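PDB 2DT4: hypothetical protein PH0802 from Pyrococcus horikoshii, which is of unknown function but has the plant- and prokaryote-conserved (PPC) domain fold and assembles from three copies of the chain. Local coordinates for residues F6-T11 with Q119-E124; E21-I26 with G104-G109; N41-L46 with V113-L118; I76-L81 with I126-T131. All blocks are in the same frame, centred on the assembly; numbering follows the deposited sequence.

Contact 1 (F6-T11 with Q119-E124); sequences FSLGRT and QELKGE
E120 OE2 accepts two hydrogen bonds from R10. The backbone R10 N meets E120 OE2 at 2.9 Å and 167° on its anti lone pair, and R10 NE reaches E120 OE2, also at 2.9 Å, on the syn side. This grip sits at a beta bulge in the antiparallel pairing of strands 5-16 and 114-123: L8 faces L121, but T11 faces Q119, one residue out of step. G9 fits the bulge, since a side-chain carbon there would clash with E120 OE2. R10 bends at chi3 (-71°), which turns NE toward the carboxylate, and R10 NH1 binds E120 OE1 at 3.0 Å. Both oxygens lie near the guanidinium plane, yet the guanidinium and carboxylate planes are 47° apart, so the side-on pair is twisted. K122 NZ meets E120 OE1 at 2.9 Å from the carboxylate face opposite R10 NH1. The two cations, R10 NH1 and K122 NZ, stand 4.1 Å apart, a repulsion the carboxylate probably offsets; R10 NH2 also bonds E33 O. An alanine at E120 would probably leave R10 N without this acceptor and the R10 and K122 charges facing each other without their shared counter-ion. Further along, S7 and K122 exchange backbone bonds (S7 N to K122 O 2.8 Å). On the face carrying L8 and L121, L8 CD2 lies 4.1 Å from L121 CD2. L13 of the second subunit packs on F6 and L121, while L8 of the third subunit packs on L8. At the far end the F6 ring presents its edge to a carbonyl, with F6 CE1 3.3 Å from E124 O.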
loop_
_atom_site.group_PDB
_atom_site.type_symbol
_atom_site.label_atom_id
_atom_site.label_comp_id
_atom_site.label_asym_id
_atom_site.label_seq_id
_atom_site.Cartn_x
_atom_site.Cartn_y
_atom_site.Cartn_z
ATOM N N PHE A 6 -15.781 10.817 -4.121
ATOM C CA PHE A 6 -16.422 10.512 -2.850
ATOM C C PHE A 6 -15.955 11.467 -1.764
ATOM O O PHE A 6 -14.895 12.092 -1.865
ATOM C CB PHE A 6 -16.077 9.080 -2.402
ATOM C CG PHE A 6 -16.532 8.046 -3.352
ATOM C CD1 PHE A 6 -17.819 7.541 -3.273
ATOM C CD2 PHE A 6 -15.721 7.639 -4.397
ATOM C CE1 PHE A 6 -18.256 6.611 -4.194
ATOM C CE2 PHE A 6 -16.155 6.718 -5.316
ATOM C CZ PHE A 6 -17.448 6.211 -5.218
ATOM N N SER A 7 -16.747 11.557 -0.704
ATOM C CA SER A 7 -16.332 12.267 0.480
ATOM C C SER A 7 -15.737 11.286 1.476
ATOM O O SER A 7 -16.014 10.066 1.460
ATOM C CB SER A 7 -17.493 13.039 1.137
ATOM O OG SER A 7 -18.524 12.190 1.560
ATOM N N LEU A 8 -14.929 11.816 2.373
ATOM C CA LEU A 8 -14.266 10.968 3.370
ATOM C C LEU A 8 -15.235 10.754 4.530
ATOM O O LEU A 8 -15.654 11.715 5.197
ATOM C CB LEU A 8 -12.958 11.608 3.857
ATOM C CG LEU A 8 -11.863 11.655 2.813
ATOM C CD1 LEU A 8 -10.807 12.743 3.189
ATOM C CD2 LEU A 8 -11.191 10.272 2.645
ATOM N N GLY A 9 -15.613 9.506 4.741
ATOM C CA GLY A 9 -16.386 9.122 5.897
ATOM C C GLY A 9 -15.535 8.776 7.084
ATOM O O GLY A 9 -14.476 9.373 7.303
ATOM N N ARG A 10 -16.005 7.799 7.847
ATOM C CA ARG A 10 -15.357 7.375 9.072
ATOM C C ARG A 10 -14.020 6.721 8.763
ATOM O O ARG A 10 -13.854 6.081 7.718
ATOM C CB ARG A 10 -16.275 6.446 9.872
ATOM C CG ARG A 10 -17.513 7.166 10.397
ATOM C CD ARG A 10 -18.587 6.246 10.877
ATOM N NE ARG A 10 -19.226 5.540 9.778
ATOM C CZ ARG A 10 -20.016 4.467 9.873
ATOM N NH1 ARG A 10 -20.539 3.957 8.751
ATOM N NH2 ARG A 10 -20.281 3.919 11.049
ATOM N N THR A 11 -13.092 6.910 9.682
ATOM C CA THR A 11 -11.705 6.450 9.562
ATOM C C THR A 11 -11.367 5.514 10.742
ATOM O O THR A 11 -11.719 5.797 11.885
ATOM C CB THR A 11 -10.784 7.669 9.580
ATOM O OG1 THR A 11 -11.175 8.595 8.549
ATOM C CG2 THR A 11 -9.350 7.259 9.298
ATOM N N GLN A 119 -10.756 3.306 5.513
ATOM C CA GLN A 119 -11.297 4.639 5.277
ATOM C C GLN A 119 -12.593 4.491 4.502
ATOM O O GLN A 119 -12.592 4.129 3.312
ATOM C CB GLN A 119 -10.294 5.531 4.509
ATOM C CG GLN A 119 -10.861 6.884 4.082
ATOM C CD GLN A 119 -11.259 7.705 5.307
ATOM O OE1 GLN A 119 -12.465 7.995 5.521
ATOM N NE2 GLN A 119 -10.292 8.037 6.124
ATOM N N GLU A 120 -13.687 4.852 5.167
ATOM C CA GLU A 120 -14.991 4.813 4.533
ATOM C C GLU A 120 -15.095 5.947 3.531
ATOM O O GLU A 120 -14.557 7.022 3.774
ATOM C CB GLU A 120 -16.082 4.987 5.606
ATOM C CG GLU A 120 -17.487 5.072 5.073
ATOM C CD GLU A 120 -18.511 5.334 6.140
ATOM O OE1 GLU A 120 -19.624 4.772 5.998
ATOM O OE2 GLU A 120 -18.222 6.098 7.093
ATOM N N LEU A 121 -15.776 5.687 2.416
ATOM C CA LEU A 121 -16.066 6.689 1.387
ATOM C C LEU A 121 -17.574 6.805 1.195
ATOM O O LEU A 121 -18.281 5.787 1.240
ATOM C CB LEU A 121 -15.444 6.241 0.074
ATOM C CG LEU A 121 -13.920 6.085 0.074
ATOM C CD1 LEU A 121 -13.437 5.667 -1.303
ATOM C CD2 LEU A 121 -13.154 7.333 0.574
ATOM N N LYS A 122 -18.056 8.047 1.033
ATOM C CA LYS A 122 -19.481 8.345 0.939
ATOM C C LYS A 122 -19.741 9.027 -0.393
ATOM O O LYS A 122 -19.014 9.911 -0.819
ATOM C CB LYS A 122 -19.928 9.292 2.059
ATOM C CG LYS A 122 -19.607 8.881 3.490
ATOM C CD LYS A 122 -20.503 7.806 3.940
ATOM C CE LYS A 122 -20.735 7.891 5.445
ATOM N NZ LYS A 122 -21.589 6.851 6.006
ATOM N N GLY A 123 -20.792 8.613 -1.061
ATOM C CA GLY A 123 -21.139 9.232 -2.323
ATOM C C GLY A 123 -21.997 8.349 -3.177
ATOM O O GLY A 123 -22.866 7.611 -2.710
ATOM N N GLU A 124 -21.742 8.451 -4.459
ATOM C CA GLU A 124 -22.490 7.750 -5.463
ATOM C C GLU A 124 -22.300 6.259 -5.343
ATOM O O GLU A 124 -21.364 5.777 -4.704
ATOM C CB GLU A 124 -22.022 8.221 -6.841
ATOM C CG GLU A 124 -20.641 7.683 -7.230
ATOM C CD GLU A 124 -20.042 8.355 -8.440
ATOM O OE1 GLU A 124 -19.306 7.662 -9.186
ATOM O OE2 GLU A 124 -20.263 9.584 -8.613
#

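Contact 2 (E21-I26 with G104-G109); sequences ELLTYI and GHLVEG
E21 OE2 accepts the backbone N-H of G109, with G109 N to E21 OE2 at 2.9 Å on the anti side of the carboxylate. In return the peptide of G109 supplies an acceptor: L22 N bonds G109 O at 2.9 Å and a nearly linear 172°. Between them these bonds pin the start of a helix to the edge of a strand. E21 occupies the N-cap position of helix 22-33, and its chain, bent at chi2 (-76°), folds back over the first turn. There E21 OE2 also takes L23 N at 3.1 Å, from above the carboxylate plane. E21 OE1 takes T24 N at 2.8 Å and the hydroxyl T24 OG1 at 2.7 Å, the latter on its anti lone pair. The amides of L22, L23 and T24, which have no acceptor one turn earlier in the helix, are therefore all satisfied, and the backbone series takes over with Y25 N bonding E21 O. Four donors around one carboxylate, at a helix N-terminus, would be expected to favour its ionised form. In the PPC fold this N-terminal turn abuts strand 106-111, outermost within the chain in a three-stranded antiparallel sheet, the short axes 92° apart. V107 and E108 form a classic beta bulge opposite K50, whose amine also pairs with the E108 carboxylate. A water donates to V107 O at 2.9 Å and, weakly, to E21 OE1. Next to these polar bonds the L23 and L106 side chains run antiparallel alongside one another, L23 CG lying 3.9 Å from L106 CD2. V88 packs against L23 as well, and the methyl L23 CD1 sits 3.4 Å from L106 O.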
loop_
_atom_site.group_PDB
_atom_site.type_symbol
_atom_site.label_atom_id
_atom_site.label_comp_id
_atom_site.label_asym_id
_atom_site.label_seq_id
_atom_site.Cartn_x
_atom_site.Cartn_y
_atom_site.Cartn_z
ATOM N N GLU A 21 -10.536 -14.951 10.415
ATOM C CA GLU A 21 -10.179 -15.045 8.997
ATOM C C GLU A 21 -10.314 -13.587 8.560
ATOM O O GLU A 21 -11.333 -12.939 8.810
ATOM C CB GLU A 21 -11.100 -15.939 8.182
ATOM C CG GLU A 21 -10.597 -16.210 6.762
ATOM C CD GLU A 21 -10.794 -15.045 5.847
ATOM O OE1 GLU A 21 -11.953 -14.578 5.721
ATOM O OE2 GLU A 21 -9.803 -14.597 5.228
ATOM N N LEU A 22 -9.201 -13.063 8.022
ATOM C CA LEU A 22 -9.152 -11.625 7.740
ATOM C C LEU A 22 -10.290 -11.010 6.902
ATOM O O LEU A 22 -10.839 -9.958 7.267
ATOM C CB LEU A 22 -7.788 -11.311 7.131
ATOM C CG LEU A 22 -7.479 -9.832 6.905
ATOM C CD1 LEU A 22 -7.614 -9.061 8.206
ATOM C CD2 LEU A 22 -6.079 -9.678 6.299
ATOM N N LEU A 23 -10.604 -11.618 5.759
ATOM C CA LEU A 23 -11.652 -11.083 4.878
ATOM C C LEU A 23 -12.996 -11.097 5.591
ATOM O O LEU A 23 -13.751 -10.114 5.542
ATOM C CB LEU A 23 -11.752 -11.795 3.507
ATOM C CG LEU A 23 -10.517 -11.646 2.613
ATOM C CD1 LEU A 23 -10.673 -12.579 1.433
ATOM C CD2 LEU A 23 -10.326 -10.212 2.145
ATOM N N THR A 24 -13.255 -12.193 6.300
ATOM C CA THR A 24 -14.482 -12.358 7.059
ATOM C C THR A 24 -14.607 -11.286 8.103
ATOM O O THR A 24 -15.650 -10.653 8.213
ATOM C CB THR A 24 -14.515 -13.761 7.666
ATOM O OG1 THR A 24 -14.523 -14.723 6.604
ATOM C CG2 THR A 24 -15.823 -13.995 8.428
ATOM N N TYR A 25 -13.542 -11.025 8.853
ATOM C CA TYR A 25 -13.600 -10.020 9.902
ATOM C C TYR A 25 -13.880 -8.642 9.309
ATOM O O TYR A 25 -14.701 -7.905 9.807
ATOM C CB TYR A 25 -12.288 -9.986 10.701
ATOM C CG TYR A 25 -12.211 -8.894 11.736
ATOM C CD1 TYR A 25 -12.479 -9.142 13.078
ATOM C CD2 TYR A 25 -11.890 -7.597 11.374
ATOM C CE1 TYR A 25 -12.403 -8.134 14.016
ATOM C CE2 TYR A 25 -11.815 -6.588 12.303
ATOM C CZ TYR A 25 -12.072 -6.865 13.613
ATOM O OH TYR A 25 -11.965 -5.867 14.533
ATOM N N ILE A 26 -13.210 -8.300 8.214
ATOM C CA ILE A 26 -13.364 -6.963 7.671
ATOM C C ILE A 26 -14.818 -6.817 7.198
ATOM O O ILE A 26 -15.423 -5.787 7.444
ATOM C CB ILE A 26 -12.327 -6.636 6.546
ATOM C CG1 ILE A 26 -10.912 -6.573 7.130
ATOM C CG2 ILE A 26 -12.687 -5.299 5.875
ATOM C CD1 ILE A 26 -9.857 -6.636 6.108
ATOM N N GLY A 104 -0.816 -12.421 -4.481
ATOM C CA GLY A 104 -1.872 -12.429 -5.460
ATOM C C GLY A 104 -3.135 -11.897 -4.814
ATOM O O GLY A 104 -3.075 -11.217 -3.784
ATOM N N HIS A 105 -4.291 -12.247 -5.369
ATOM C CA HIS A 105 -5.568 -11.948 -4.747
ATOM C C HIS A 105 -5.674 -12.728 -3.443
ATOM O O HIS A 105 -5.324 -13.904 -3.408
ATOM C CB HIS A 105 -6.671 -12.366 -5.719
ATOM C CG HIS A 105 -8.021 -12.499 -5.097
ATOM N ND1 HIS A 105 -8.784 -13.642 -5.198
ATOM C CD2 HIS A 105 -8.755 -11.614 -4.384
ATOM C CE1 HIS A 105 -9.931 -13.446 -4.575
ATOM N NE2 HIS A 105 -9.941 -12.223 -4.079
ATOM N N LEU A 106 -6.184 -12.123 -2.365
ATOM C CA LEU A 106 -6.355 -12.847 -1.119
ATOM C C LEU A 106 -7.673 -13.609 -1.163
ATOM O O LEU A 106 -8.730 -13.017 -1.265
ATOM C CB LEU A 106 -6.361 -11.913 0.090
ATOM C CG LEU A 106 -6.487 -12.626 1.432
ATOM C CD1 LEU A 106 -5.321 -13.569 1.715
ATOM C CD2 LEU A 106 -6.641 -11.591 2.534
ATOM N N VAL A 107 -7.577 -14.928 -1.108
ATOM C CA VAL A 107 -8.738 -15.812 -1.088
ATOM C C VAL A 107 -9.204 -16.024 0.348
ATOM O O VAL A 107 -10.399 -15.896 0.631
ATOM C CB VAL A 107 -8.425 -17.164 -1.772
ATOM C CG1 VAL A 107 -9.623 -18.137 -1.610
ATOM C CG2 VAL A 107 -8.116 -16.909 -3.226
ATOM N N GLU A 108 -8.267 -16.318 1.250
ATOM C CA GLU A 108 -8.550 -16.356 2.694
ATOM C C GLU A 108 -7.256 -16.361 3.473
ATOM O O GLU A 108 -6.222 -16.748 2.936
ATOM C CB GLU A 108 -9.378 -17.588 3.066
ATOM C CG GLU A 108 -8.708 -18.899 2.774
ATOM C CD GLU A 108 -9.482 -20.110 3.322
ATOM O OE1 GLU A 108 -10.534 -20.447 2.772
ATOM O OE2 GLU A 108 -9.041 -20.719 4.305
ATOM N N GLY A 109 -7.312 -15.973 4.748
ATOM C CA GLY A 109 -6.099 -16.020 5.542
ATOM C C GLY A 109 -6.428 -15.871 7.014
ATOM O O GLY A 109 -7.127 -14.938 7.438
HETATM O O HOH W 1 -12.369 -15.297 2.740
#

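Contact 3 (N41-L46 with V113-L118); sequences NGIGTL and VAEIFL
N41 lays its side-chain amide beside F117: N41 OD1 is 3.7 Å from F117 CB, and N41 ND2 is 3.9 Å from F117 CD1. The first torsion of N41 (chi1 86°) sets CG between the backbone N and the carbonyl carbon. Amide and ring planes are tilted 32° to each other. An alanine at N41 would probably open a gap beside F117 CB and CD1 and give the phenyl ring more freedom to turn. The tip of I43, two residues on, meets the extended E115, with I43 CD1 4.1 Å from E115 OE1. That carboxylate forms a salt bridge with R128 of the third subunit. N41, I43, E115 and F117 all pack on residues of that subunit (I76, H91, H89 and I39 respectively), so this face contributes to the interface. Strands 38-46 and 114-123 are an antiparallel pair within the mixed sheet of the PPC fold. N41/F117, I43/E115 and T45/V113 are the hydrogen-bonded pairs, with F117 N to N41 O, E115 N to I43 O and T45 N to V113 O each at 2.8 Å. On the other face, two glycines oppose I116 and A114. The chi2 of I116 (-52°) brings its CD1 to 4.1 Å from G42 CA, where a beta carbon on G42 would collide. G44 has backbone angles that call for glycine, and its CA lies 3.2 Å from V113 O. From the helix side, L22 covers A114. At the strand end, T45 OG1 bonds a glycerol, probably from the crystallisation liquor.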
loop_
_atom_site.group_PDB
_atom_site.type_symbol
_atom_site.label_atom_id
_atom_site.label_comp_id
_atom_site.label_asym_id
_atom_site.label_seq_id
_atom_site.Cartn_x
_atom_site.Cartn_y
_atom_site.Cartn_z
ATOM N N ASN A 41 -5.903 -0.886 3.968
ATOM C CA ASN A 41 -4.475 -1.154 3.799
ATOM C C ASN A 41 -4.086 -1.798 5.113
ATOM O O ASN A 41 -4.720 -1.551 6.126
ATOM C CB ASN A 41 -3.563 -0.017 3.355
ATOM C CG ASN A 41 -3.044 0.830 4.480
ATOM O OD1 ASN A 41 -2.687 0.343 5.557
ATOM N ND2 ASN A 41 -2.970 2.117 4.219
ATOM N N GLY A 42 -3.100 -2.670 5.099
ATOM C CA GLY A 42 -2.598 -3.196 6.343
ATOM C C GLY A 42 -1.398 -4.111 6.215
ATOM O O GLY A 42 -0.915 -4.383 5.123
ATOM N N ILE A 43 -0.930 -4.517 7.388
ATOM C CA ILE A 43 0.234 -5.371 7.579
ATOM C C ILE A 43 -0.025 -6.337 8.722
ATOM O O ILE A 43 -0.988 -6.208 9.485
ATOM C CB ILE A 43 1.510 -4.520 7.886
ATOM C CG1 ILE A 43 1.349 -3.674 9.155
ATOM C CG2 ILE A 43 1.892 -3.629 6.660
ATOM C CD1 ILE A 43 2.617 -2.923 9.576
ATOM N N GLY A 44 0.877 -7.280 8.869
ATOM C CA GLY A 44 0.860 -8.194 9.991
ATOM C C GLY A 44 1.477 -9.512 9.616
ATOM O O GLY A 44 2.559 -9.522 9.025
ATOM N N THR A 45 0.825 -10.598 10.030
ATOM C CA THR A 45 1.207 -11.981 9.708
ATOM C C THR A 45 -0.055 -12.820 9.558
ATOM O O THR A 45 -0.963 -12.764 10.400
ATOM C CB THR A 45 2.072 -12.555 10.816
ATOM O OG1 THR A 45 3.415 -12.072 10.655
ATOM C CG2 THR A 45 2.243 -14.046 10.665
ATOM N N LEU A 46 -0.115 -13.599 8.485
ATOM C CA LEU A 46 -1.184 -14.573 8.278
ATOM C C LEU A 46 -0.659 -15.984 8.363
ATOM O O LEU A 46 0.503 -16.255 8.043
ATOM C CB LEU A 46 -1.828 -14.365 6.899
ATOM C CG LEU A 46 -2.459 -12.991 6.654
ATOM C CD1 LEU A 46 -3.008 -12.955 5.201
ATOM C CD2 LEU A 46 -3.497 -12.612 7.698
ATOM N N VAL A 113 -1.488 -11.654 13.445
ATOM C CA VAL A 113 -1.549 -10.213 13.790
ATOM C C VAL A 113 -1.981 -9.559 12.488
ATOM O O VAL A 113 -1.427 -9.854 11.458
ATOM C CB VAL A 113 -0.220 -9.602 14.238
ATOM C CG1 VAL A 113 -0.284 -8.034 14.351
ATOM C CG2 VAL A 113 0.208 -10.234 15.571
ATOM N N ALA A 114 -2.902 -8.580 12.579
ATOM C CA ALA A 114 -3.287 -7.820 11.366
ATOM C C ALA A 114 -3.651 -6.424 11.877
ATOM O O ALA A 114 -4.538 -6.284 12.754
ATOM C CB ALA A 114 -4.397 -8.389 10.527
ATOM N N GLU A 115 -2.939 -5.427 11.364
ATOM C CA GLU A 115 -3.089 -4.049 11.740
ATOM C C GLU A 115 -3.624 -3.396 10.482
ATOM O O GLU A 115 -2.900 -3.223 9.480
ATOM C CB GLU A 115 -1.764 -3.447 12.214
ATOM C CG GLU A 115 -1.308 -4.105 13.515
ATOM C CD GLU A 115 0.099 -3.759 13.958
ATOM O OE1 GLU A 115 0.818 -3.008 13.278
ATOM O OE2 GLU A 115 0.525 -4.281 15.014
ATOM N N ILE A 116 -4.921 -3.157 10.529
ATOM C CA ILE A 116 -5.669 -2.652 9.383
ATOM C C ILE A 116 -6.137 -1.188 9.521
ATOM O O ILE A 116 -6.683 -0.782 10.582
ATOM C CB ILE A 116 -6.920 -3.568 9.226
ATOM C CG1 ILE A 116 -6.563 -5.068 9.078
ATOM C CG2 ILE A 116 -7.788 -3.088 8.082
ATOM C CD1 ILE A 116 -5.553 -5.438 8.017
ATOM N N PHE A 117 -5.984 -0.476 8.407
ATOM C CA PHE A 117 -6.444 0.891 8.232
ATOM C C PHE A 117 -7.627 0.817 7.269
ATOM O O PHE A 117 -7.536 0.182 6.219
ATOM C CB PHE A 117 -5.378 1.820 7.647
ATOM C CG PHE A 117 -5.896 3.182 7.302
ATOM C CD1 PHE A 117 -6.116 3.549 5.992
ATOM C CD2 PHE A 117 -6.186 4.096 8.310
ATOM C CE1 PHE A 117 -6.610 4.832 5.675
ATOM C CE2 PHE A 117 -6.671 5.370 7.989
ATOM C CZ PHE A 117 -6.868 5.729 6.684
ATOM N N LEU A 118 -8.725 1.468 7.640
ATOM C CA LEU A 118 -9.937 1.438 6.833
ATOM C C LEU A 118 -10.526 2.827 6.739
ATOM O O LEU A 118 -10.735 3.480 7.766
ATOM C CB LEU A 118 -10.936 0.461 7.422
ATOM C CG LEU A 118 -12.150 0.217 6.552
ATOM C CD1 LEU A 118 -12.689 -1.172 6.812
ATOM C CD2 LEU A 118 -13.274 1.244 6.765
#

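Contact 4 (I76-L81 with I126-T131); sequences IGNVSL and IERKPT
R128 NH1 donates to N78 OD1 at 2.8 Å, meeting an in-plane lone pair of the amide. Amide and guanidinium planes are only 22° apart, so the two flat groups lie nearly coplanar and the oxygen sits at the guanidinium edge. The contact joins strand 69-82 of the mixed sheet to the chain just after strand 114-123, and their touching parts run 85° apart. R128 can span this because its chain is extended from CG to NE (chi3 180°), which sets NE beside S80; the guanidinium beyond it reaches N78. A water lies in the guanidinium plane beside that bond: R128 NE donates to it at 2.9 Å, and the same water is 2.8 Å from S80 OG and 2.7 Å from N78 OD1. S80 OG is also held by W138 NE1, and R128 NH2 by A136 O, so residues near the C-terminus also bind this polar cluster. E115 of the second subunit completes it, its OE1 forming a salt bridge with R128 NH1 and a hydrogen bond with N78 ND2. The buried positive charge is thus probably balanced across the subunit boundary. At L81 the side chains meet by van der Waals packing instead. L81 and E127 extend in parallel alongside each other, with L81 CD2 3.6 Å from E127 CD, an aliphatic methyl resting against a carboxylate carbon. The backbones are joined here by R128 N to L81 O at 2.9 Å. One peptide group back on each chain, a second water bridges the gap, accepting from L81 N at 3.0 Å and donating to I126 O at 2.7 Å.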
loop_
_atom_site.group_PDB
_atom_site.type_symbol
_atom_site.label_atom_id
_atom_site.label_comp_id
_atom_site.label_asym_id
_atom_site.label_seq_id
_atom_site.Cartn_x
_atom_site.Cartn_y
_atom_site.Cartn_z
ATOM N N ILE A 76 -3.801 -4.465 0.360
ATOM C CA ILE A 76 -4.358 -3.266 -0.243
ATOM C C ILE A 76 -5.648 -3.743 -0.812
ATOM O O ILE A 76 -5.691 -4.789 -1.440
ATOM C CB ILE A 76 -3.514 -2.599 -1.347
ATOM C CG1 ILE A 76 -2.171 -2.118 -0.769
ATOM C CG2 ILE A 76 -4.267 -1.448 -1.949
ATOM C CD1 ILE A 76 -1.252 -1.588 -1.799
ATOM N N GLY A 77 -6.713 -2.997 -0.611
ATOM C CA GLY A 77 -7.960 -3.400 -1.206
ATOM C C GLY A 77 -9.093 -2.451 -0.936
ATOM O O GLY A 77 -8.886 -1.299 -0.592
ATOM N N ASN A 78 -10.305 -2.962 -1.094
ATOM C CA ASN A 78 -11.467 -2.106 -0.961
ATOM C C ASN A 78 -12.678 -2.903 -0.499
ATOM O O ASN A 78 -12.697 -4.134 -0.551
ATOM C CB ASN A 78 -11.728 -1.378 -2.300
ATOM C CG ASN A 78 -11.858 -2.323 -3.460
ATOM O OD1 ASN A 78 -12.766 -3.164 -3.464
ATOM N ND2 ASN A 78 -10.922 -2.242 -4.430
ATOM N N VAL A 79 -13.676 -2.164 -0.022
ATOM C CA VAL A 79 -14.991 -2.680 0.361
ATOM C C VAL A 79 -16.011 -1.973 -0.530
ATOM O O VAL A 79 -15.928 -0.756 -0.751
ATOM C CB VAL A 79 -15.318 -2.435 1.858
ATOM C CG1 VAL A 79 -16.655 -3.087 2.207
ATOM C CG2 VAL A 79 -14.228 -2.975 2.782
ATOM N N SER A 80 -16.944 -2.743 -1.076
ATOM C CA SER A 80 -18.004 -2.177 -1.907
ATOM C C SER A 80 -19.184 -3.110 -1.912
ATOM O O SER A 80 -19.060 -4.267 -1.602
ATOM C CB SER A 80 -17.512 -1.847 -3.323
ATOM O OG SER A 80 -17.046 -2.977 -4.013
ATOM N N LEU A 81 -20.341 -2.574 -2.222
ATOM C CA LEU A 81 -21.556 -3.375 -2.281
ATOM C C LEU A 81 -21.491 -4.452 -3.359
ATOM O O LEU A 81 -21.101 -4.186 -4.483
ATOM C CB LEU A 81 -22.734 -2.444 -2.566
ATOM C CG LEU A 81 -24.147 -2.958 -2.727
ATOM C CD1 LEU A 81 -24.695 -3.489 -1.427
ATOM C CD2 LEU A 81 -25.036 -1.818 -3.236
ATOM N N ILE A 126 -21.330 2.541 -6.121
ATOM C CA ILE A 126 -20.122 1.906 -6.632
ATOM C C ILE A 126 -20.284 0.432 -6.271
ATOM O O ILE A 126 -20.007 0.001 -5.166
ATOM C CB ILE A 126 -18.790 2.554 -6.133
ATOM C CG1 ILE A 126 -17.569 1.905 -6.771
ATOM C CG2 ILE A 126 -18.679 2.555 -4.631
ATOM C CD1 ILE A 126 -16.287 2.653 -6.464
ATOM N N GLU A 127 -20.916 -0.300 -7.171
ATOM C CA GLU A 127 -21.321 -1.678 -6.883
ATOM C C GLU A 127 -20.688 -2.719 -7.805
ATOM O O GLU A 127 -20.567 -2.475 -9.031
ATOM C CB GLU A 127 -22.846 -1.673 -7.073
ATOM C CG GLU A 127 -23.549 -2.980 -6.755
ATOM C CD GLU A 127 -25.068 -2.845 -6.729
ATOM O OE1 GLU A 127 -25.619 -1.703 -6.884
ATOM O OE2 GLU A 127 -25.700 -3.911 -6.556
ATOM N N ARG A 128 -20.288 -3.858 -7.230
ATOM C CA ARG A 128 -19.735 -4.953 -8.015
ATOM C C ARG A 128 -20.863 -5.754 -8.639
ATOM O O ARG A 128 -21.739 -6.259 -7.935
ATOM C CB ARG A 128 -18.896 -5.891 -7.180
ATOM C CG ARG A 128 -17.614 -5.312 -6.664
ATOM C CD ARG A 128 -16.703 -6.325 -6.001
ATOM N NE ARG A 128 -15.483 -5.658 -5.544
ATOM C CZ ARG A 128 -14.474 -5.296 -6.335
ATOM N NH1 ARG A 128 -13.451 -4.629 -5.806
ATOM N NH2 ARG A 128 -14.450 -5.573 -7.625
ATOM N N LYS A 129 -20.855 -5.832 -9.955
ATOM C CA LYS A 129 -21.852 -6.613 -10.685
ATOM C C LYS A 129 -21.162 -7.550 -11.631
ATOM O O LYS A 129 -20.034 -7.295 -12.073
ATOM C CB LYS A 129 -22.823 -5.704 -11.430
ATOM C CG LYS A 129 -23.619 -4.777 -10.526
ATOM C CD LYS A 129 -24.592 -3.895 -11.266
ATOM C CE LYS A 129 -25.241 -2.861 -10.365
ATOM N NZ LYS A 129 -25.841 -1.696 -11.093
ATOM N N PRO A 130 -21.815 -8.645 -11.987
ATOM C CA PRO A 130 -21.211 -9.591 -12.933
ATOM C C PRO A 130 -20.794 -8.984 -14.260
ATOM O O PRO A 130 -21.434 -8.048 -14.766
ATOM C CB PRO A 130 -22.335 -10.611 -13.156
ATOM C CG PRO A 130 -23.149 -10.528 -11.925
ATOM C CD PRO A 130 -23.161 -9.091 -11.555
ATOM N N THR A 131 -19.726 -9.546 -14.829
ATOM C CA THR A 131 -19.221 -9.111 -16.129
ATOM C C THR A 131 -18.882 -10.356 -16.953
ATOM O O THR A 131 -18.813 -11.459 -16.451
ATOM C CB THR A 131 -17.963 -8.197 -16.044
ATOM O OG1 THR A 131 -16.860 -8.963 -15.549
ATOM C CG2 THR A 131 -18.166 -7.056 -15.056
HETATM O O HOH W 2 -14.975 -4.561 -2.864
HETATM O O HOH W 3 -20.427 0.379 -2.523
#

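How the contacts relate
Contacts 1 and 3 share strand 114-123, which pairs with strand 5-16 in contact 1 and strand 38-46 in contact 3; their centres are 20 Å apart and T11 touches F117. Strand 69-82, next to 38-46 in this mixed sheet, carries contact 4, centred 15 Å from contact 1, where F6 meets I126. Contact 2, 11 Å between centres from contact 3, sets helix 22-33 against strand 106-111; L22 and L106 pack on A114 and L46. Contacts 2 and 3 fall within the span of contact 1; contact 4 alternates with all three, and 2 with 3, so distant parts of the chain interweave. Contacts 1, 3 and 4 meet neighbouring subunits, and Y25 of contact 2 reaches the third.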